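Side-chain contacts in glutathione S-transferase-like protein (Methylobacillus flagellatus, PDB 4GLT), which binds glutathione and, by its family, probably acts as a glutathione transferase: residues L25-T30 against K36-A41; D84-V89 against A111-E116; Y91-T96 against H100-D105; K167-E172 against L176-V181. One frame throughout, in Å; residues are numbered along the deposited sequence.

Contact 1. Residues L25-T30 against K36-A41; sequences LLYSNT and KVRVVA. With GSH (glutathione), chain E.
Tyr27 and Leu25 of strand 24-27 pack against Arg38 and Val37 of helix 32-44, the first strand and helix of the beta-alpha-beta unit that opens the thioredoxin-like domain of glutathione transferases. The guanidinium of Arg38 turns one face to ring atom CE1 of Tyr27, the two planes 25° apart. Tyr27 CE1 stands over the centre of that face, 3.5 Å from Arg38 CZ, while Tyr27 CD1 reaches Arg38 NE at 3.7 Å. A bend at chi3 (81°) turns the arginine head so that its face comes to the tyrosine. Nearer the helix, Leu25 CD2 touches Arg38 CG at 3.5 Å, the two side chains crossing at about a right angle. With Arg38 cut back to an alanine, the cover on Tyr27 CE1 would probably be lost and a gap opened beside Leu25 CD2. Leu25, with CG anti to its own N (chi1 169°), brings CD1 to 3.7 Å from Val37 CG1, and Pro72 touches both of these residues. Met50 of strand 49-52 also packs on Leu25 and Tyr27. Past the strand the chain reaches glutathione, where Thr30 OG1 donates a hydrogen bond of 2.9 Å to carboxylate oxygen O32 of the ligand.

Contact 2. Residues D84-V89 against A111-E116; sequences DSRVIV and AVRRWE. With GSH (glutathione), chain E.
Packing between Arg86 and Glu116 brings the two helices together: Arg86 CG lies 3.3 Å from Glu116 OE2, and the aliphatic part of the arginine runs over the carboxylate. The charged end of Arg86 continues past it, its guanidinium turned 83° from the carboxylate plane, to a salt bridge with Asp84 of the second subunit. A water joins the segments, accepting from Arg86 NH1 at 2.8 Å and donating to Glu116 OE1 and Arg113 O. Among the charged pairs, Glu116 OE1 takes Arg113 NH2 in a salt bridge modelled very short and Arg113 NE in a weaker bond, while Lys36 binds OE2. Shortening Glu116 to an alanine removes the carboxylate and is likely to leave Arg113, Lys36 and the water each short of a partner. These residues join helix 85-93 of the N-terminal thioredoxin-like domain to helix 106-133 of the all-helical C-terminal domain. Ligand bonds gather at the N-terminus of helix 85-93, where Asp84 is the N-cap and accepts a weak bond from Arg86 N. Asp84 OD2 receives glutathione N1 at 3.2 Å. Ser85 grips the adjoining carboxylate twice, Ser85 N donating to O11 at 2.9 Å and Ser85 OG to O12 at 2.6 Å.

Contact 3. Residues Y91-T96 against H100-D105; sequences YLDHRT and HLIPQD
Asp93, near the end of helix 85-93, reaches across to the backbone of Leu101 and Ile102 and carries nearly the whole contact. Its CB points toward the 100-105 segment. With CG anti to the backbone N (chi1 -179°), the side chain extends away from its own helix, and Asp93 CG comes to 3.4 Å from Leu101 N. At the tip the two carboxylate oxygens divide the work between successive amides. Asp93 OD1 accepts from Leu101 N at 3.0 Å, with an N-H...O angle of 156°. Asp93 OD2 accepts from Ile102 N at 2.7 Å, in a bond of almost the same straightness. Both donors stand well above the carboxylate plane, OD2 being met 55° out of it, so the loop amides approach the oxygens obliquely from one side of that plane. Apolar atoms close in around the same oxygens. OD1 also lies near Leu101 CB and against His100 CA, which is 3.7 Å away, while Ile102 CB approaches OD2 to 3.3 Å. The negative charge has a further mate in Lys44 of helix 32-44, which forms a salt bridge with OD1, and Leu101 packs on that lysine and on Val40 of the same helix. Beyond the contact, Ile102 and Pro103 lean on helix 106-133. The carboxylate thus pins two consecutive peptide N-H groups of the linker between helices 85-93 and 106-133, the interdomain connection of the glutathione transferase fold, where the thioredoxin-like domain passes into the helical one.

Contact 4. Residues K167-E172 against L176-V181; sequences KWCVNE and LADIAV
The indole of Trp168 meets the carboxylate of Asp178 at its edge: Asp178 OD1 lies near the ring plane, 3.0 Å from Trp168 CE3, and the two planes are 71° apart. Phe174 packs edge-to-face with the same indole, and the ring of His207 meets it about perpendicularly. Asp178 OD1 also accepts a hydrogen bond from Cys169 N at 3.0 Å, using its syn lone pair, and the N-H...O angle of 164° makes the bond nearly straight. The chi1 of -52° sets Asp178 CG beside its own backbone N, facing the loop. His207 shares this oxygen through a further hydrogen bond, whereas OD2 receives Ser175 N, so both oxygens of the buried carboxylate have polar partners. A water at 2.8 Å from Val170 N lies 2.6 Å from Asp178 OD2, extending the link to the next loop amide. Apolar contacts complete the seam. Cys169 CB rests on Ala177 CB at 3.5 Å, and Cys169 SG reaches Val181 CG2 at 4.2 Å. Loop 167-172 is thereby fastened to the first turns of helix 176-191 in the C-terminal helical domain, with Trp115 of helix 106-133 packed on Cys169 and helix 202-212 bringing Ala210 and Met211 against Trp168.

Glutathione is shared by contacts 1 and 2, whose centres lie 14 Å apart: Thr30 holds one end of the ligand, Asp84 and Ser85 the other. Lys36 bridges the two contacts, its NZ lying 2.7 Å from Ser85 OG and 3.2 Å from Glu116 OE2. Contact 3 follows on the helix used by contact 2 and lies farther from the ligand, the side chain of Ile102 being about 13 Å from it. Contact 4 joins contact 3 through a probable backbone hydrogen bond, Leu101 O to Leu176 N at 2.9 Å. It also meets contact 2 where Leu176 CD1 packs 3.3 Å from Val89 CG1, and contact 1 where Ile179 lies against Val39 and Val40.

Contact 1. Residues L25-T30 against K36-A41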
# COMPACT_ATOMS: atom_id res chain seq x y z
N LEU A 25 6.45 -17.39 -5.48
CA LEU A 25 5.80 -16.45 -4.57
C LEU A 25 6.24 -16.66 -3.13
O LEU A 25 5.72 -17.54 -2.44
CB LEU A 25 4.28 -16.59 -4.63
CG LEU A 25 3.65 -15.80 -3.48
CD1 LEU A 25 3.78 -14.30 -3.71
CD2 LEU A 25 2.20 -16.20 -3.24
N LEU A 26 7.16 -15.83 -2.66
CA LEU A 26 7.59 -15.90 -1.28
C LEU A 26 6.42 -15.53 -0.39
O LEU A 26 5.76 -14.53 -0.62
CB LEU A 26 8.72 -14.92 -1.02
CG LEU A 26 10.00 -15.09 -1.81
CD1 LEU A 26 11.11 -14.31 -1.15
CD2 LEU A 26 10.36 -16.54 -1.90
N TYR A 27 6.20 -16.32 0.64
CA TYR A 27 5.08 -16.10 1.55
C TYR A 27 5.31 -16.78 2.89
O TYR A 27 6.12 -17.70 3.01
CB TYR A 27 3.80 -16.64 0.92
CG TYR A 27 3.63 -18.12 1.16
CD1 TYR A 27 2.70 -18.58 2.08
CD2 TYR A 27 4.40 -19.05 0.48
CE1 TYR A 27 2.53 -19.94 2.31
CE2 TYR A 27 4.24 -20.40 0.69
CZ TYR A 27 3.31 -20.84 1.61
OH TYR A 27 3.14 -22.18 1.84
N SER A 28 4.57 -16.32 3.91
CA SER A 28 4.56 -16.96 5.23
C SER A 28 3.17 -17.52 5.46
O SER A 28 2.26 -17.27 4.67
CB SER A 28 4.87 -15.94 6.32
OG SER A 28 3.81 -15.00 6.44
N ASN A 29 2.99 -18.28 6.54
CA ASN A 29 1.70 -18.92 6.82
C ASN A 29 0.62 -18.00 7.41
O ASN A 29 -0.55 -18.34 7.40
CB ASN A 29 1.88 -20.13 7.73
CG ASN A 29 1.99 -21.44 6.95
OD1 ASN A 29 2.77 -22.31 7.30
ND2 ASN A 29 1.19 -21.58 5.90
N THR A 30 1.02 -16.84 7.91
CA THR A 30 0.07 -15.96 8.58
C THR A 30 -0.20 -14.67 7.82
O THR A 30 -1.19 -14.00 8.09
CB THR A 30 0.53 -15.63 10.02
OG1 THR A 30 1.70 -14.82 9.98
CG2 THR A 30 0.83 -16.92 10.78
N LYS A 36 -3.86 -12.90 0.10
CA LYS A 36 -4.58 -12.21 -0.97
C LYS A 36 -3.93 -12.58 -2.31
O LYS A 36 -4.62 -12.87 -3.29
CB LYS A 36 -4.58 -10.69 -0.73
CG LYS A 36 -5.30 -9.86 -1.80
CD LYS A 36 -5.13 -8.35 -1.58
CE LYS A 36 -3.68 -8.01 -1.27
NZ LYS A 36 -3.35 -6.56 -1.46
N VAL A 37 -2.59 -12.57 -2.34
CA VAL A 37 -1.84 -12.96 -3.54
C VAL A 37 -2.06 -14.44 -3.89
O VAL A 37 -2.33 -14.77 -5.04
CB VAL A 37 -0.33 -12.68 -3.38
CG1 VAL A 37 0.42 -13.07 -4.64
CG2 VAL A 37 -0.08 -11.22 -3.07
N ARG A 38 -1.94 -15.33 -2.91
CA ARG A 38 -2.13 -16.74 -3.19
C ARG A 38 -3.53 -16.98 -3.75
O ARG A 38 -3.70 -17.73 -4.71
CB ARG A 38 -1.90 -17.60 -1.95
CG ARG A 38 -0.49 -17.48 -1.39
CD ARG A 38 -0.49 -17.77 0.10
NE ARG A 38 -0.50 -19.21 0.39
CZ ARG A 38 -0.90 -19.73 1.55
NH1 ARG A 38 -1.35 -18.93 2.51
NH2 ARG A 38 -0.87 -21.04 1.74
N VAL A 39 -4.53 -16.33 -3.16
CA VAL A 39 -5.91 -16.54 -3.58
C VAL A 39 -6.15 -16.08 -5.01
O VAL A 39 -6.96 -16.67 -5.74
CB VAL A 39 -6.93 -15.87 -2.62
CG1 VAL A 39 -8.30 -15.76 -3.29
CG2 VAL A 39 -7.05 -16.65 -1.33
N VAL A 40 -5.48 -15.01 -5.40
CA VAL A 40 -5.68 -14.46 -6.74
C VAL A 40 -5.05 -15.44 -7.71
O VAL A 40 -5.62 -15.72 -8.77
CB VAL A 40 -5.05 -13.06 -6.87
CG1 VAL A 40 -4.76 -12.73 -8.33
CG2 VAL A 40 -5.97 -12.02 -6.25
N ALA A 41 -3.89 -15.98 -7.33
CA ALA A 41 -3.17 -16.95 -8.15
C ALA A 41 -4.06 -18.13 -8.51
O ALA A 41 -4.07 -18.59 -9.66
CB ALA A 41 -1.91 -17.43 -7.44
N1 GSH E . 2.17 -3.61 1.89
CA1 GSH E . 2.69 -4.99 1.87
C1 GSH E . 1.72 -5.74 1.00
O11 GSH E . 2.08 -6.78 0.42
O12 GSH E . 0.57 -5.28 0.89
CB1 GSH E . 2.80 -5.54 3.30
CG1 GSH E . 3.41 -6.94 3.37
CD1 GSH E . 3.47 -7.44 4.81
OE1 GSH E . 3.20 -6.70 5.74
N2 GSH E . 3.84 -8.72 4.99
CA2 GSH E . 4.10 -9.39 6.27
C2 GSH E . 2.86 -9.64 7.09
O2 GSH E . 1.80 -9.93 6.56
CB2 GSH E . 5.15 -8.63 7.06
SG2 GSH E . 6.77 -8.73 6.26
N3 GSH E . 2.99 -9.55 8.41
CA3 GSH E . 1.86 -9.68 9.32
C3 GSH E . 1.63 -11.10 9.79
O31 GSH E . 1.01 -11.28 10.86
O32 GSH E . 2.06 -12.05 9.09

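Contact 2. Residues D84-V89 against A111-E116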
# COMPACT_ATOMS: atom_id res chain seq x y z
N ASP A 84 4.61 -4.47 -3.80
CA ASP A 84 3.97 -5.24 -2.75
C ASP A 84 2.78 -5.98 -3.30
O ASP A 84 2.64 -6.13 -4.49
CB ASP A 84 3.53 -4.32 -1.62
CG ASP A 84 2.48 -3.32 -2.04
OD1 ASP A 84 2.24 -3.16 -3.24
OD2 ASP A 84 1.88 -2.68 -1.17
N SER A 85 1.92 -6.44 -2.42
CA SER A 85 0.82 -7.26 -2.82
C SER A 85 -0.06 -6.55 -3.83
O SER A 85 -0.58 -7.18 -4.71
CB SER A 85 -0.00 -7.67 -1.61
OG SER A 85 -0.65 -6.57 -1.03
N ARG A 86 -0.24 -5.25 -3.68
CA ARG A 86 -1.07 -4.51 -4.62
C ARG A 86 -0.55 -4.49 -6.06
O ARG A 86 -1.33 -4.60 -6.99
CB ARG A 86 -1.40 -3.12 -4.10
CG ARG A 86 -2.25 -3.17 -2.86
CD ARG A 86 -3.09 -1.94 -2.66
NE ARG A 86 -2.45 -0.99 -1.77
CZ ARG A 86 -2.87 0.25 -1.58
NH1 ARG A 86 -3.93 0.70 -2.21
NH2 ARG A 86 -2.21 1.04 -0.75
N VAL A 87 0.75 -4.36 -6.23
CA VAL A 87 1.38 -4.47 -7.53
C VAL A 87 1.24 -5.90 -8.09
O VAL A 87 0.80 -6.08 -9.24
CB VAL A 87 2.87 -4.08 -7.45
CG1 VAL A 87 3.48 -4.04 -8.85
CG2 VAL A 87 3.03 -2.75 -6.73
N ILE A 88 1.60 -6.89 -7.28
CA ILE A 88 1.61 -8.30 -7.66
C ILE A 88 0.27 -8.80 -8.20
O ILE A 88 0.21 -9.52 -9.20
CB ILE A 88 2.03 -9.18 -6.46
CG1 ILE A 88 3.48 -8.88 -6.07
CG2 ILE A 88 1.90 -10.66 -6.81
CD1 ILE A 88 3.88 -9.42 -4.72
N VAL A 89 -0.79 -8.43 -7.50
CA VAL A 89 -2.16 -8.75 -7.89
C VAL A 89 -2.64 -8.09 -9.19
O VAL A 89 -3.56 -8.59 -9.85
CB VAL A 89 -3.12 -8.36 -6.74
CG1 VAL A 89 -4.47 -7.93 -7.29
CG2 VAL A 89 -3.27 -9.51 -5.76
N ALA A 111 -13.52 1.58 -8.04
CA ALA A 111 -14.37 1.01 -7.01
C ALA A 111 -13.69 -0.21 -6.39
O ALA A 111 -13.71 -0.38 -5.17
CB ALA A 111 -15.73 0.65 -7.57
N VAL A 112 -13.08 -1.05 -7.22
CA VAL A 112 -12.43 -2.26 -6.74
C VAL A 112 -11.20 -1.95 -5.92
O VAL A 112 -10.99 -2.51 -4.85
CB VAL A 112 -12.03 -3.22 -7.88
CG1 VAL A 112 -10.96 -4.21 -7.42
CG2 VAL A 112 -13.24 -3.97 -8.38
N ARG A 113 -10.37 -1.03 -6.41
CA ARG A 113 -9.15 -0.71 -5.69
C ARG A 113 -9.42 0.08 -4.39
O ARG A 113 -8.63 0.02 -3.45
CB ARG A 113 -8.17 0.03 -6.62
CG ARG A 113 -8.16 -0.55 -8.03
CD ARG A 113 -6.86 -1.28 -8.37
NE ARG A 113 -6.25 -1.99 -7.24
CZ ARG A 113 -5.07 -2.60 -7.31
NH1 ARG A 113 -4.38 -2.60 -8.44
NH2 ARG A 113 -4.57 -3.23 -6.26
N ARG A 114 -10.55 0.78 -4.33
CA ARG A 114 -10.93 1.50 -3.11
C ARG A 114 -11.31 0.53 -1.99
O ARG A 114 -10.75 0.59 -0.87
CB ARG A 114 -12.06 2.49 -3.40
CG ARG A 114 -12.19 3.61 -2.38
CD ARG A 114 -13.53 3.55 -1.67
NE ARG A 114 -13.52 2.66 -0.52
CZ ARG A 114 -14.44 1.74 -0.28
NH1 ARG A 114 -15.46 1.57 -1.12
NH2 ARG A 114 -14.34 0.98 0.80
N TRP A 115 -12.24 -0.38 -2.30
CA TRP A 115 -12.54 -1.49 -1.39
C TRP A 115 -11.25 -2.12 -0.86
O TRP A 115 -11.06 -2.24 0.36
CB TRP A 115 -13.34 -2.58 -2.09
CG TRP A 115 -14.83 -2.41 -2.05
CD1 TRP A 115 -15.60 -1.87 -3.03
CD2 TRP A 115 -15.72 -2.82 -1.00
NE1 TRP A 115 -16.93 -1.91 -2.65
CE2 TRP A 115 -17.03 -2.49 -1.42
CE3 TRP A 115 -15.54 -3.44 0.23
CZ2 TRP A 115 -18.15 -2.76 -0.64
CZ3 TRP A 115 -16.66 -3.70 1.01
CH2 TRP A 115 -17.94 -3.36 0.58
N GLU A 116 -10.37 -2.52 -1.79
CA GLU A 116 -9.11 -3.21 -1.44
C GLU A 116 -8.22 -2.41 -0.48
O GLU A 116 -7.55 -2.99 0.38
CB GLU A 116 -8.31 -3.55 -2.70
CG GLU A 116 -6.98 -4.24 -2.43
CD GLU A 116 -5.99 -4.12 -3.58
OE1 GLU A 116 -6.23 -3.30 -4.49
OE2 GLU A 116 -4.96 -4.84 -3.58
N1 GSH E . 2.17 -3.61 1.89
CA1 GSH E . 2.69 -4.99 1.87
C1 GSH E . 1.72 -5.74 1.00
O11 GSH E . 2.08 -6.78 0.42
O12 GSH E . 0.57 -5.28 0.89
CB1 GSH E . 2.80 -5.54 3.30
CG1 GSH E . 3.41 -6.94 3.37
CD1 GSH E . 3.47 -7.44 4.81
OE1 GSH E . 3.20 -6.70 5.74
N2 GSH E . 3.84 -8.72 4.99
CA2 GSH E . 4.10 -9.39 6.27
C2 GSH E . 2.86 -9.64 7.09
O2 GSH E . 1.80 -9.93 6.56
CB2 GSH E . 5.15 -8.63 7.06
SG2 GSH E . 6.77 -8.73 6.26
N3 GSH E . 2.99 -9.55 8.41
CA3 GSH E . 1.86 -9.68 9.32
C3 GSH E . 1.63 -11.10 9.79
O31 GSH E . 1.01 -11.28 10.86
O32 GSH E . 2.06 -12.05 9.09
O HOH W 1 -6.01 -0.53 -3.67

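Contact 3. Residues Y91-T96 against H100-D105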
# COMPACT_ATOMS: atom_id res chain seq x y z
N TYR A 91 -0.45 -7.41 -11.72
CA TYR A 91 0.34 -8.24 -12.62
C TYR A 91 -0.33 -9.58 -12.96
O TYR A 91 -0.41 -9.96 -14.13
CB TYR A 91 1.70 -8.49 -12.00
CG TYR A 91 2.55 -9.43 -12.80
CD1 TYR A 91 3.24 -8.99 -13.92
CD2 TYR A 91 2.66 -10.76 -12.44
CE1 TYR A 91 4.03 -9.85 -14.66
CE2 TYR A 91 3.45 -11.63 -13.17
CZ TYR A 91 4.12 -11.17 -14.28
OH TYR A 91 4.90 -12.03 -15.02
N LEU A 92 -0.81 -10.30 -11.95
CA LEU A 92 -1.37 -11.64 -12.16
C LEU A 92 -2.74 -11.63 -12.85
O LEU A 92 -3.04 -12.51 -13.65
CB LEU A 92 -1.46 -12.41 -10.84
CG LEU A 92 -0.15 -12.78 -10.14
CD1 LEU A 92 -0.40 -13.13 -8.68
CD2 LEU A 92 0.55 -13.92 -10.85
N ASP A 93 -3.58 -10.65 -12.54
CA ASP A 93 -4.90 -10.60 -13.14
C ASP A 93 -4.80 -10.44 -14.66
O ASP A 93 -5.74 -10.71 -15.38
CB ASP A 93 -5.76 -9.48 -12.55
CG ASP A 93 -7.16 -9.43 -13.14
OD1 ASP A 93 -7.72 -10.49 -13.50
OD2 ASP A 93 -7.72 -8.32 -13.24
N HIS A 94 -3.63 -10.02 -15.13
CA HIS A 94 -3.43 -9.77 -16.56
C HIS A 94 -2.78 -10.96 -17.25
O HIS A 94 -2.61 -10.97 -18.46
CB HIS A 94 -2.56 -8.53 -16.75
CG HIS A 94 -2.38 -8.12 -18.18
ND1 HIS A 94 -1.35 -8.58 -18.96
CD2 HIS A 94 -3.11 -7.29 -18.97
CE1 HIS A 94 -1.44 -8.06 -20.17
NE2 HIS A 94 -2.51 -7.28 -20.20
N ARG A 95 -2.32 -11.93 -16.46
CA ARG A 95 -1.72 -13.15 -17.00
C ARG A 95 -2.68 -14.07 -17.76
O ARG A 95 -2.30 -14.69 -18.74
CB ARG A 95 -1.00 -13.92 -15.90
CG ARG A 95 0.50 -13.81 -15.94
CD ARG A 95 0.97 -12.38 -15.97
NE ARG A 95 1.12 -11.86 -17.32
CZ ARG A 95 1.20 -10.57 -17.62
NH1 ARG A 95 1.12 -9.65 -16.67
NH2 ARG A 95 1.34 -10.19 -18.88
N THR A 96 -3.90 -14.20 -17.28
CA THR A 96 -4.87 -15.11 -17.87
C THR A 96 -6.23 -14.47 -17.97
O THR A 96 -6.56 -13.54 -17.25
CB THR A 96 -5.01 -16.40 -17.08
OG1 THR A 96 -6.15 -16.32 -16.23
CG2 THR A 96 -3.78 -16.64 -16.25
N HIS A 100 -11.88 -11.46 -14.51
CA HIS A 100 -11.31 -10.15 -14.32
C HIS A 100 -11.42 -9.84 -12.84
O HIS A 100 -12.46 -9.41 -12.37
CB HIS A 100 -12.09 -9.13 -15.11
CG HIS A 100 -12.46 -9.58 -16.49
ND1 HIS A 100 -12.10 -8.88 -17.62
CD2 HIS A 100 -13.14 -10.67 -16.91
CE1 HIS A 100 -12.56 -9.51 -18.68
NE2 HIS A 100 -13.19 -10.60 -18.28
N LEU A 101 -10.33 -10.05 -12.12
CA LEU A 101 -10.28 -9.71 -10.72
C LEU A 101 -10.33 -8.20 -10.59
O LEU A 101 -10.92 -7.67 -9.67
CB LEU A 101 -9.05 -10.32 -10.06
CG LEU A 101 -9.06 -11.85 -10.08
CD1 LEU A 101 -7.86 -12.44 -9.40
CD2 LEU A 101 -10.32 -12.38 -9.47
N ILE A 102 -9.68 -7.52 -11.52
CA ILE A 102 -9.76 -6.08 -11.58
C ILE A 102 -10.50 -5.68 -12.85
O ILE A 102 -10.00 -5.85 -13.94
CB ILE A 102 -8.37 -5.47 -11.65
CG1 ILE A 102 -7.56 -5.90 -10.43
CG2 ILE A 102 -8.47 -3.98 -11.71
CD1 ILE A 102 -6.17 -5.41 -10.45
N PRO A 103 -11.67 -5.09 -12.69
CA PRO A 103 -12.50 -4.73 -13.84
C PRO A 103 -11.80 -3.79 -14.82
O PRO A 103 -11.05 -2.91 -14.42
CB PRO A 103 -13.70 -4.02 -13.20
CG PRO A 103 -13.77 -4.60 -11.83
CD PRO A 103 -12.34 -4.77 -11.41
N GLN A 104 -12.05 -4.00 -16.11
CA GLN A 104 -11.53 -3.14 -17.17
C GLN A 104 -12.14 -1.74 -17.12
O GLN A 104 -11.45 -0.75 -17.35
CB GLN A 104 -11.80 -3.79 -18.53
CG GLN A 104 -11.24 -3.05 -19.73
CD GLN A 104 -11.02 -3.96 -20.92
OE1 GLN A 104 -10.97 -5.19 -20.78
NE2 GLN A 104 -10.89 -3.38 -22.11
N ASP A 105 -13.43 -1.66 -16.81
CA ASP A 105 -14.12 -0.36 -16.73
C ASP A 105 -13.60 0.49 -15.57
O ASP A 105 -13.51 0.03 -14.43
CB ASP A 105 -15.63 -0.55 -16.62
CG ASP A 105 -16.34 0.72 -16.16
OD1 ASP A 105 -15.88 1.82 -16.54
OD2 ASP A 105 -17.34 0.62 -15.42

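Contact 4. Residues K167-E172 against L176-V181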
# COMPACT_ATOMS: atom_id res chain seq x y z
N LYS A 167 -24.63 -8.84 -3.40
CA LYS A 167 -24.02 -10.16 -3.36
C LYS A 167 -22.51 -10.10 -3.12
O LYS A 167 -21.97 -10.79 -2.27
CB LYS A 167 -24.33 -10.93 -4.64
CG LYS A 167 -25.82 -11.04 -4.98
CD LYS A 167 -26.65 -11.54 -3.81
CE LYS A 167 -27.97 -12.12 -4.26
NZ LYS A 167 -28.89 -11.10 -4.83
N TRP A 168 -21.85 -9.20 -3.85
CA TRP A 168 -20.39 -9.04 -3.84
C TRP A 168 -20.10 -7.56 -3.74
O TRP A 168 -21.01 -6.75 -3.86
CB TRP A 168 -19.74 -9.59 -5.11
CG TRP A 168 -19.79 -11.08 -5.29
CD1 TRP A 168 -20.44 -11.76 -6.26
CD2 TRP A 168 -19.15 -12.07 -4.48
NE1 TRP A 168 -20.25 -13.10 -6.12
CE2 TRP A 168 -19.46 -13.32 -5.03
CE3 TRP A 168 -18.33 -12.02 -3.35
CZ2 TRP A 168 -19.00 -14.51 -4.49
CZ3 TRP A 168 -17.88 -13.20 -2.82
CH2 TRP A 168 -18.21 -14.42 -3.39
N CYS A 169 -18.85 -7.19 -3.48
CA CYS A 169 -18.52 -5.79 -3.25
C CYS A 169 -18.80 -4.84 -4.41
O CYS A 169 -19.37 -3.79 -4.20
CB CYS A 169 -17.04 -5.66 -2.89
SG CYS A 169 -16.56 -6.41 -1.34
N VAL A 170 -18.43 -5.22 -5.62
CA VAL A 170 -18.61 -4.31 -6.74
C VAL A 170 -19.37 -4.96 -7.89
O VAL A 170 -19.16 -6.12 -8.22
CB VAL A 170 -17.25 -3.81 -7.29
CG1 VAL A 170 -17.46 -2.94 -8.52
CG2 VAL A 170 -16.47 -3.08 -6.21
N ASN A 171 -20.27 -4.19 -8.47
CA ASN A 171 -20.89 -4.55 -9.74
C ASN A 171 -21.57 -5.91 -9.79
O ASN A 171 -22.08 -6.31 -10.84
CB ASN A 171 -19.89 -4.37 -10.89
CG ASN A 171 -19.98 -2.99 -11.51
OD1 ASN A 171 -19.02 -2.48 -12.07
ND2 ASN A 171 -21.17 -2.38 -11.40
N GLU A 172 -21.60 -6.54 -8.63
CA GLU A 172 -22.13 -7.87 -8.44
C GLU A 172 -21.29 -9.00 -9.01
O GLU A 172 -21.83 -10.02 -9.40
CB GLU A 172 -23.55 -7.95 -8.96
CG GLU A 172 -24.52 -8.52 -7.95
CD GLU A 172 -24.90 -7.51 -6.90
OE1 GLU A 172 -24.99 -6.32 -7.24
OE2 GLU A 172 -25.10 -7.90 -5.73
N LEU A 176 -11.15 -8.69 -6.92
CA LEU A 176 -10.11 -8.44 -5.95
C LEU A 176 -10.73 -7.92 -4.65
O LEU A 176 -10.28 -8.26 -3.56
CB LEU A 176 -9.13 -7.42 -6.54
CG LEU A 176 -7.91 -7.03 -5.71
CD1 LEU A 176 -7.10 -8.27 -5.35
CD2 LEU A 176 -7.07 -6.01 -6.47
N ALA A 177 -11.78 -7.10 -4.76
CA ALA A 177 -12.42 -6.55 -3.57
C ALA A 177 -12.75 -7.67 -2.58
O ALA A 177 -12.23 -7.73 -1.46
CB ALA A 177 -13.67 -5.79 -3.95
N ASP A 178 -13.62 -8.58 -3.01
CA ASP A 178 -14.03 -9.71 -2.19
C ASP A 178 -12.85 -10.48 -1.61
O ASP A 178 -12.82 -10.79 -0.42
CB ASP A 178 -14.92 -10.59 -3.03
CG ASP A 178 -16.04 -9.79 -3.65
OD1 ASP A 178 -16.95 -9.40 -2.90
OD2 ASP A 178 -15.96 -9.48 -4.86
N ILE A 179 -11.86 -10.78 -2.44
CA ILE A 179 -10.71 -11.49 -1.95
C ILE A 179 -10.08 -10.73 -0.80
O ILE A 179 -9.71 -11.31 0.22
CB ILE A 179 -9.66 -11.70 -3.06
CG1 ILE A 179 -10.24 -12.58 -4.17
CG2 ILE A 179 -8.40 -12.31 -2.48
CD1 ILE A 179 -9.25 -12.93 -5.26
N ALA A 180 -9.97 -9.42 -0.96
CA ALA A 180 -9.27 -8.61 0.03
C ALA A 180 -10.03 -8.59 1.34
O ALA A 180 -9.44 -8.65 2.42
CB ALA A 180 -9.05 -7.21 -0.49
N VAL A 181 -11.35 -8.50 1.24
CA VAL A 181 -12.20 -8.51 2.41
C VAL A 181 -12.15 -9.86 3.13
O VAL A 181 -12.26 -9.93 4.35
CB VAL A 181 -13.64 -8.13 2.04
CG1 VAL A 181 -14.62 -8.53 3.13
CG2 VAL A 181 -13.71 -6.65 1.74
O HOH W 2 -16.88 -7.49 -6.26